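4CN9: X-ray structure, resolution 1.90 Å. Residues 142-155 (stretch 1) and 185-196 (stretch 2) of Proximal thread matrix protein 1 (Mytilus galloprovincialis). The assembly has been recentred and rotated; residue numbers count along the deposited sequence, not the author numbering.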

ATOM      1  N   ILE A 142       7.544 -16.241   7.782  1.00 19.38           N
ATOM      2  CA  ILE A 142       6.503 -15.285   7.457  1.00 19.77           C
ATOM      3  C   ILE A 142       5.799 -15.694   6.157  1.00 21.69           C
ATOM      4  O   ILE A 142       4.572 -15.639   6.046  1.00 19.57           O
ATOM      5  CB  ILE A 142       7.088 -13.851   7.340  1.00 20.18           C
ATOM      6  CG1 ILE A 142       7.628 -13.396   8.708  1.00 22.97           C
ATOM      7  CG2 ILE A 142       6.041 -12.889   6.789  1.00 19.36           C
ATOM      8  CD1 ILE A 142       8.108 -11.932   8.773  1.00 23.63           C
ATOM      9  N   GLY A 143       6.579 -16.092   5.161  1.00 22.90           N
ATOM     10  CA  GLY A 143       6.012 -16.443   3.873  1.00 21.89           C
ATOM     11  C   GLY A 143       5.135 -17.678   3.946  1.00 19.26           C
ATOM     12  O   GLY A 143       4.095 -17.733   3.288  1.00 20.45           O
ATOM     13  N   THR A 144       5.548 -18.671   4.733  1.00 19.46           N
ATOM     14  CA  THR A 144       4.743 -19.882   4.902  1.00 22.23           C
ATOM     15  C   THR A 144       3.423 -19.516   5.551  1.00 20.43           C
ATOM     16  O   THR A 144       2.377 -20.040   5.179  1.00 17.46           O
ATOM     17  CB  THR A 144       5.468 -20.955   5.721  1.00 23.95           C
ATOM     18  OG1 THR A 144       6.727 -21.232   5.105  1.00 23.75           O
ATOM     19  CG2 THR A 144       4.659 -22.246   5.790  1.00 23.74           C
ATOM     20  N   GLY A 145       3.464 -18.582   6.503  1.00 21.52           N
ATOM     21  CA  GLY A 145       2.247 -18.084   7.129  1.00 18.17           C
ATOM     22  C   GLY A 145       1.305 -17.440   6.120  1.00 17.22           C
ATOM     23  O   GLY A 145       0.105 -17.731   6.103  1.00 17.36           O
ATOM     24  N   LEU A 146       1.844 -16.568   5.269  1.00 15.62           N
ATOM     25  CA  LEU A 146       1.040 -15.878   4.264  1.00 17.91           C
ATOM     26  C   LEU A 146       0.405 -16.860   3.271  1.00 20.61           C
ATOM     27  O   LEU A 146      -0.734 -16.682   2.862  1.00 18.08           O
ATOM     28  CB  LEU A 146       1.894 -14.850   3.517  1.00 15.95           C
ATOM     29  CG  LEU A 146       2.349 -13.660   4.365  1.00 17.64           C
ATOM     30  CD1 LEU A 146       3.437 -12.848   3.665  1.00 22.33           C
ATOM     31  CD2 LEU A 146       1.166 -12.777   4.710  1.00 18.00           C
ATOM     32  N   LYS A 147       1.165 -17.882   2.894  1.00 21.62           N
ATOM     33  CA  LYS A 147       0.692 -18.931   1.993  1.00 20.82           C
ATOM     34  C   LYS A 147      -0.463 -19.689   2.633  1.00 20.42           C
ATOM     35  O   LYS A 147      -1.510 -19.913   2.015  1.00 22.21           O
ATOM     36  CB  LYS A 147       1.841 -19.892   1.701  1.00 20.32           C
ATOM     37  CG  LYS A 147       1.502 -21.047   0.763  1.00 22.99           C
ATOM     38  CD  LYS A 147       2.712 -21.976   0.620  1.00 30.14           C
ATOM     39  CE  LYS A 147       2.317 -23.345   0.105  1.00 38.37           C
ATOM     40  NZ  LYS A 147       1.910 -23.282  -1.315  1.00 44.06           N
ATOM     41  N   HIS A 148      -0.272 -20.088   3.884  1.00 17.59           N
ATOM     42  CA  HIS A 148      -1.326 -20.789   4.620  1.00 22.72           C
ATOM     43  C   HIS A 148      -2.621 -19.957   4.680  1.00 20.43           C
ATOM     44  O   HIS A 148      -3.737 -20.477   4.514  1.00 19.23           O
ATOM     45  CB  HIS A 148      -0.817 -21.120   6.023  1.00 22.17           C
ATOM     46  CG  HIS A 148      -1.795 -21.882   6.862  1.00 24.63           C
ATOM     47  ND1 HIS A 148      -1.794 -23.257   6.943  1.00 24.89           N
ATOM     48  CD2 HIS A 148      -2.805 -21.461   7.663  1.00 27.06           C
ATOM     49  CE1 HIS A 148      -2.750 -23.651   7.765  1.00 27.04           C
ATOM     50  NE2 HIS A 148      -3.380 -22.580   8.215  1.00 27.52           N
ATOM     51  N   VAL A 149      -2.473 -18.656   4.907  1.00 21.60           N
ATOM     52  CA  VAL A 149      -3.625 -17.759   4.974  1.00 19.78           C
ATOM     53  C   VAL A 149      -4.353 -17.692   3.622  1.00 20.09           C
ATOM     54  O   VAL A 149      -5.576 -17.785   3.559  1.00 21.46           O
ATOM     55  CB  VAL A 149      -3.207 -16.351   5.472  1.00 20.11           C
ATOM     56  CG1 VAL A 149      -4.314 -15.348   5.238  1.00 21.52           C
ATOM     57  CG2 VAL A 149      -2.833 -16.406   6.960  1.00 21.86           C
ATOM     58  N   ARG A 150      -3.599 -17.555   2.541  1.00 20.69           N
ATOM     59  CA  ARG A 150      -4.208 -17.537   1.209  1.00 23.77           C
ATOM     60  C   ARG A 150      -4.923 -18.859   0.867  1.00 21.47           C
ATOM     61  O   ARG A 150      -6.041 -18.853   0.371  1.00 24.51           O
ATOM     62  CB  ARG A 150      -3.147 -17.243   0.149  1.00 24.47           C
ATOM     63  CG  ARG A 150      -3.705 -17.228  -1.270  1.00 27.00           C
ATOM     64  CD  ARG A 150      -2.632 -16.890  -2.295  1.00 31.78           C
ATOM     65  NE  ARG A 150      -1.406 -17.669  -2.125  1.00 31.67           N
ATOM     66  CZ  ARG A 150      -1.176 -18.870  -2.661  1.00 36.79           C
ATOM     67  NH1 ARG A 150      -2.095 -19.468  -3.406  1.00 36.16           N
ATOM     68  NH2 ARG A 150      -0.014 -19.478  -2.450  1.00 35.01           N
ATOM     69  N   GLU A 151      -4.277 -19.985   1.151  1.00 20.78           N
ATOM     70  CA  GLU A 151      -4.777 -21.288   0.729  1.00 21.20           C
ATOM     71  C   GLU A 151      -5.847 -21.880   1.667  1.00 26.19           C
ATOM     72  O   GLU A 151      -6.726 -22.607   1.221  1.00 26.86           O
ATOM     73  CB  GLU A 151      -3.602 -22.275   0.587  1.00 24.60           C
ATOM     74  CG  GLU A 151      -2.610 -21.900  -0.522  1.00 28.22           C
ATOM     75  CD  GLU A 151      -1.454 -22.899  -0.704  1.00 34.59           C
ATOM     76  OE1 GLU A 151      -1.193 -23.724   0.191  1.00 32.14           O
ATOM     77  OE2 GLU A 151      -0.794 -22.847  -1.761  1.00 46.59           O
ATOM     78  N   ASN A 152      -5.778 -21.575   2.957  1.00 19.13           N
ATOM     79  CA  ASN A 152      -6.685 -22.183   3.931  1.00 18.95           C
ATOM     80  C   ASN A 152      -7.614 -21.196   4.628  1.00 20.30           C
ATOM     81  O   ASN A 152      -8.829 -21.412   4.687  1.00 18.47           O
ATOM     82  CB  ASN A 152      -5.894 -22.937   5.008  1.00 21.57           C
ATOM     83  CG  ASN A 152      -5.164 -24.153   4.462  1.00 28.35           C
ATOM     84  OD1 ASN A 152      -4.747 -24.179   3.309  1.00 28.55           O
ATOM     85  ND2 ASN A 152      -5.017 -25.172   5.298  1.00 27.03           N
ATOM     86  N   SER A 153      -7.042 -20.121   5.164  1.00 19.61           N
ATOM     87  CA  SER A 153      -7.764 -19.261   6.109  1.00 21.26           C
ATOM     88  C   SER A 153      -8.975 -18.565   5.509  1.00 18.94           C
ATOM     89  O   SER A 153      -9.978 -18.369   6.200  1.00 19.44           O
ATOM     90  CB  SER A 153      -6.834 -18.208   6.700  1.00 18.70           C
ATOM     91  OG  SER A 153      -5.716 -18.801   7.298  1.00 19.34           O
ATOM     92  N   PHE A 154      -8.878 -18.164   4.245  1.00 16.76           N
ATOM     93  CA  PHE A 154      -9.985 -17.494   3.573  1.00 17.42           C
ATOM     94  C   PHE A 154     -10.796 -18.439   2.704  1.00 24.02           C
ATOM     95  O   PHE A 154     -11.686 -17.996   1.971  1.00 21.48           O
ATOM     96  CB  PHE A 154      -9.460 -16.332   2.731  1.00 22.50           C
ATOM     97  CG  PHE A 154      -9.058 -15.140   3.544  1.00 18.76           C
ATOM     98  CD1 PHE A 154     -10.014 -14.399   4.231  1.00 22.01           C
ATOM     99  CD2 PHE A 154      -7.737 -14.768   3.644  1.00 17.21           C
ATOM    100  CE1 PHE A 154      -9.647 -13.287   4.989  1.00 20.28           C
ATOM    101  CE2 PHE A 154      -7.366 -13.657   4.395  1.00 18.61           C
ATOM    102  CZ  PHE A 154      -8.325 -12.924   5.075  1.00 16.46           C
ATOM    103  N   SER A 155     -10.524 -19.745   2.789  1.00 24.45           N
ATOM    104  CA  SER A 155     -11.258 -20.698   1.944  1.00 25.92           C
ATOM    105  C   SER A 155     -12.689 -20.882   2.431  1.00 20.99           C
ATOM    106  O   SER A 155     -12.985 -20.692   3.611  1.00 22.03           O
ATOM    107  CB  SER A 155     -10.540 -22.055   1.871  1.00 22.02           C
ATOM    108  OG  SER A 155     -10.574 -22.752   3.111  1.00 23.26           O
ATOM    109  N   HIS A 185       6.818 -12.999  -2.493  1.00 28.57           N
ATOM    110  CA  HIS A 185       5.999 -13.668  -3.490  1.00 30.66           C
ATOM    111  C   HIS A 185       4.650 -14.128  -2.925  1.00 27.82           C
ATOM    112  O   HIS A 185       3.610 -13.983  -3.576  1.00 26.75           O
ATOM    113  CB  HIS A 185       6.759 -14.864  -4.051  1.00 34.67           C
ATOM    114  CG  HIS A 185       6.052 -15.555  -5.170  1.00 40.36           C
ATOM    115  ND1 HIS A 185       5.727 -14.919  -6.350  1.00 48.43           N
ATOM    116  CD2 HIS A 185       5.603 -16.828  -5.290  1.00 50.08           C
ATOM    117  CE1 HIS A 185       5.114 -15.772  -7.151  1.00 53.50           C
ATOM    118  NE2 HIS A 185       5.027 -16.936  -6.533  1.00 53.42           N
ATOM    119  N   GLU A 186       4.658 -14.709  -1.726  1.00 27.00           N
ATOM    120  CA  GLU A 186       3.397 -15.088  -1.087  1.00 23.41           C
ATOM    121  C   GLU A 186       2.505 -13.875  -0.773  1.00 24.27           C
ATOM    122  O   GLU A 186       1.273 -13.946  -0.871  1.00 21.83           O
ATOM    123  CB  GLU A 186       3.659 -15.902   0.181  1.00 20.97           C
ATOM    124  CG  GLU A 186       4.380 -17.219  -0.069  1.00 28.19           C
ATOM    125  CD  GLU A 186       3.657 -18.114  -1.089  1.00 27.94           C
ATOM    126  OE1 GLU A 186       2.418 -18.046  -1.179  1.00 29.30           O
ATOM    127  OE2 GLU A 186       4.346 -18.878  -1.796  1.00 34.55           O
ATOM    128  N   ALA A 187       3.119 -12.766  -0.380  1.00 21.97           N
ATOM    129  CA  ALA A 187       2.362 -11.552  -0.079  1.00 21.51           C
ATOM    130  C   ALA A 187       1.711 -10.993  -1.351  1.00 22.00           C
ATOM    131  O   ALA A 187       0.581 -10.505  -1.328  1.00 19.94           O
ATOM    132  CB  ALA A 187       3.281 -10.507   0.559  1.00 23.38           C
ATOM    133  N   HIS A 188       2.435 -11.077  -2.465  1.00 25.98           N
ATOM    134  CA  HIS A 188       1.905 -10.674  -3.766  1.00 27.46           C
ATOM    135  C   HIS A 188       0.655 -11.483  -4.146  1.00 23.71           C
ATOM    136  O   HIS A 188      -0.367 -10.924  -4.511  1.00 25.61           O
ATOM    137  CB  HIS A 188       2.991 -10.840  -4.841  1.00 31.89           C
ATOM    138  CG  HIS A 188       2.503 -10.608  -6.236  1.00 35.45           C
ATOM    139  ND1 HIS A 188       2.366  -9.347  -6.776  1.00 40.20           N
ATOM    140  CD2 HIS A 188       2.119 -11.476  -7.203  1.00 41.79           C
ATOM    141  CE1 HIS A 188       1.915  -9.446  -8.013  1.00 40.60           C
ATOM    142  NE2 HIS A 188       1.751 -10.726  -8.296  1.00 42.88           N
ATOM    143  N   LYS A 189       0.730 -12.804  -4.033  1.00 26.81           N
ATOM    144  CA  LYS A 189      -0.422 -13.642  -4.376  1.00 26.17           C
ATOM    145  C   LYS A 189      -1.600 -13.355  -3.449  1.00 26.34           C
ATOM    146  O   LYS A 189      -2.760 -13.309  -3.863  1.00 25.23           O
ATOM    147  CB  LYS A 189      -0.049 -15.116  -4.298  1.00 27.43           C
ATOM    148  CG  LYS A 189       0.971 -15.569  -5.321  1.00 34.05           C
ATOM    149  CD  LYS A 189       1.248 -17.054  -5.099  1.00 51.27           C
ATOM    150  CE  LYS A 189       2.185 -17.634  -6.117  1.00 56.63           C
ATOM    151  NZ  LYS A 189       2.466 -19.080  -5.837  1.00 60.80           N
ATOM    152  N   LEU A 190      -1.305 -13.143  -2.177  1.00 26.36           N
ATOM    153  CA  LEU A 190      -2.371 -12.903  -1.217  1.00 23.45           C
ATOM    154  C   LEU A 190      -3.093 -11.603  -1.544  1.00 23.63           C
ATOM    155  O   LEU A 190      -4.324 -11.554  -1.646  1.00 26.71           O
ATOM    156  CB  LEU A 190      -1.787 -12.889   0.204  1.00 27.09           C
ATOM    157  CG  LEU A 190      -2.759 -12.753   1.367  1.00 22.66           C
ATOM    158  CD1 LEU A 190      -3.818 -13.862   1.356  1.00 23.40           C
ATOM    159  CD2 LEU A 190      -1.973 -12.751   2.686  1.00 24.80           C
ATOM    160  N   LYS A 191      -2.327 -10.543  -1.755  1.00 26.17           N
ATOM    161  CA  LYS A 191      -2.921  -9.242  -2.026  1.00 23.92           C
ATOM    162  C   LYS A 191      -3.641  -9.244  -3.381  1.00 28.59           C
ATOM    163  O   LYS A 191      -4.621  -8.526  -3.563  1.00 26.37           O
ATOM    164  CB  LYS A 191      -1.863  -8.130  -1.935  1.00 23.94           C
ATOM    165  CG  LYS A 191      -1.345  -7.900  -0.511  1.00 22.89           C
ATOM    166  CD  LYS A 191      -0.307  -6.752  -0.398  1.00 22.33           C
ATOM    167  CE  LYS A 191       1.021  -7.128  -1.002  1.00 25.06           C
ATOM    168  NZ  LYS A 191       2.039  -6.045  -0.906  1.00 23.35           N
ATOM    169  N   ALA A 192      -3.174 -10.068  -4.316  1.00 26.57           N
ATOM    170  CA  ALA A 192      -3.813 -10.159  -5.633  1.00 33.09           C
ATOM    171  C   ALA A 192      -5.248 -10.686  -5.514  1.00 31.85           C
ATOM    172  O   ALA A 192      -6.053 -10.500  -6.418  1.00 33.33           O
ATOM    173  CB  ALA A 192      -2.988 -11.050  -6.571  1.00 30.63           C
ATOM    174  N   GLU A 193      -5.564 -11.327  -4.389  1.00 28.35           N
ATOM    175  CA  GLU A 193      -6.894 -11.879  -4.162  1.00 31.99           C
ATOM    176  C   GLU A 193      -7.827 -10.886  -3.490  1.00 32.46           C
ATOM    177  O   GLU A 193      -8.904 -11.255  -3.045  1.00 33.88           O
ATOM    178  CB  GLU A 193      -6.799 -13.158  -3.324  1.00 36.34           C
ATOM    179  CG  GLU A 193      -6.060 -14.286  -4.036  1.00 39.13           C
ATOM    180  CD  GLU A 193      -6.195 -15.633  -3.335  1.00 56.62           C
ATOM    181  OE1 GLU A 193      -6.718 -15.666  -2.199  1.00 60.20           O
ATOM    182  OE2 GLU A 193      -5.779 -16.661  -3.925  1.00 50.98           O
ATOM    183  N   GLY A 194      -7.410  -9.628  -3.419  1.00 27.64           N
ATOM    184  CA  GLY A 194      -8.201  -8.586  -2.788  1.00 27.38           C
ATOM    185  C   GLY A 194      -8.106  -8.628  -1.267  1.00 31.08           C
ATOM    186  O   GLY A 194      -9.102  -8.438  -0.575  1.00 29.63           O
ATOM    187  N   VAL A 195      -6.913  -8.902  -0.749  1.00 26.18           N
ATOM    188  CA  VAL A 195      -6.696  -8.925   0.692  1.00 23.67           C
ATOM    189  C   VAL A 195      -5.879  -7.702   1.119  1.00 24.41           C
ATOM    190  O   VAL A 195      -4.838  -7.389   0.527  1.00 26.74           O
ATOM    191  CB  VAL A 195      -5.996 -10.229   1.130  1.00 22.19           C
ATOM    192  CG1 VAL A 195      -5.744 -10.236   2.637  1.00 22.60           C
ATOM    193  CG2 VAL A 195      -6.817 -11.450   0.704  1.00 25.86           C
ATOM    194  N   THR A 196      -6.359  -7.010   2.137  1.00 19.99           N
ATOM    195  CA  THR A 196      -5.593  -5.934   2.762  1.00 26.22           C
ATOM    196  C   THR A 196      -4.628  -6.557   3.759  1.00 22.21           C
ATOM    197  O   THR A 196      -5.029  -7.423   4.540  1.00 21.18           O
ATOM    198  CB  THR A 196      -6.505  -4.953   3.531  1.00 28.48           C
ATOM    199  OG1 THR A 196      -7.480  -4.401   2.646  1.00 30.62           O
ATOM    200  CG2 THR A 196      -5.699  -3.814   4.148  1.00 22.60           C
TER
HETATM  201  O   HOH W   1      -0.006 -16.301  -0.332  1.00 32.54           O

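Residues 142-153 form a helix that packs against a second helix that includes residues 185-191, the axes approaching to 8.5 Å and running in nearly the same direction, with a crossing angle of 24°. The backbones come close at two levels one helical turn apart: the CA atoms of K147 and E186 are 5.6 Å apart, and those of R150 and L190 are 5.5 Å apart. The first helix widens into a pi-type turn at 149-153, where the bonds from S153 N to V149 O (3.2 Å) and from F154 N to V149 O (3.4 Å) are both weak, and F154 is the first residue to leave helical phi/psi. In the second stretch the chain turns at G194, whose positive phi of 79° suits glycine, and then extends through V195 and T196.

At the first level, E186 acts as a knob, its side chain sitting among G143, L146, K147 and R150. Its CG lies 3.4 Å from G143 O. With chi1 and chi2 both m, the side chain folds so that its carboxylate meets R150: R150 NH2 donates to E186 OE1 at 3.1 Å, with an N-H...acceptor angle of 165°, in a salt bridge across the interface. The carboxylate oxygen lies near the plane of the guanidinium, at its edge. K189 CD covers one face, so an aliphatic segment of a lysine lies against the flat cation, although the two charges are close, with R150 NH2 4.2 Å from K189 NZ. On its own helix, R150 NH2 also forms a salt bridge with E151 OE2 (3.5 Å), an oxygen that also accepts a hydrogen bond from K147 NZ (2.8 Å), part of a second salt bridge. Water 1 extends the polar cluster, accepting from R150 NE at 2.7 Å and lying within hydrogen-bonding reach of both E186 O and E186 OE1.

Apolar side chains pack alongside this cluster. L146 points toward the second helix and meets A187 through CD1 (3.9 Å to A187 CB) and L190 through CD2 (3.7 Å to L190 CD2). The CB of L190 points sideways, but the end of its side chain comes nearer to the first helix, bringing CD1 to 3.7 Å from R150 CB and 4.2 Å from V149 CG1. Beyond the helices, F154 and V195 point toward the opposing stretch, and F154 CE2 lies 4.2 Å from V195 CG1.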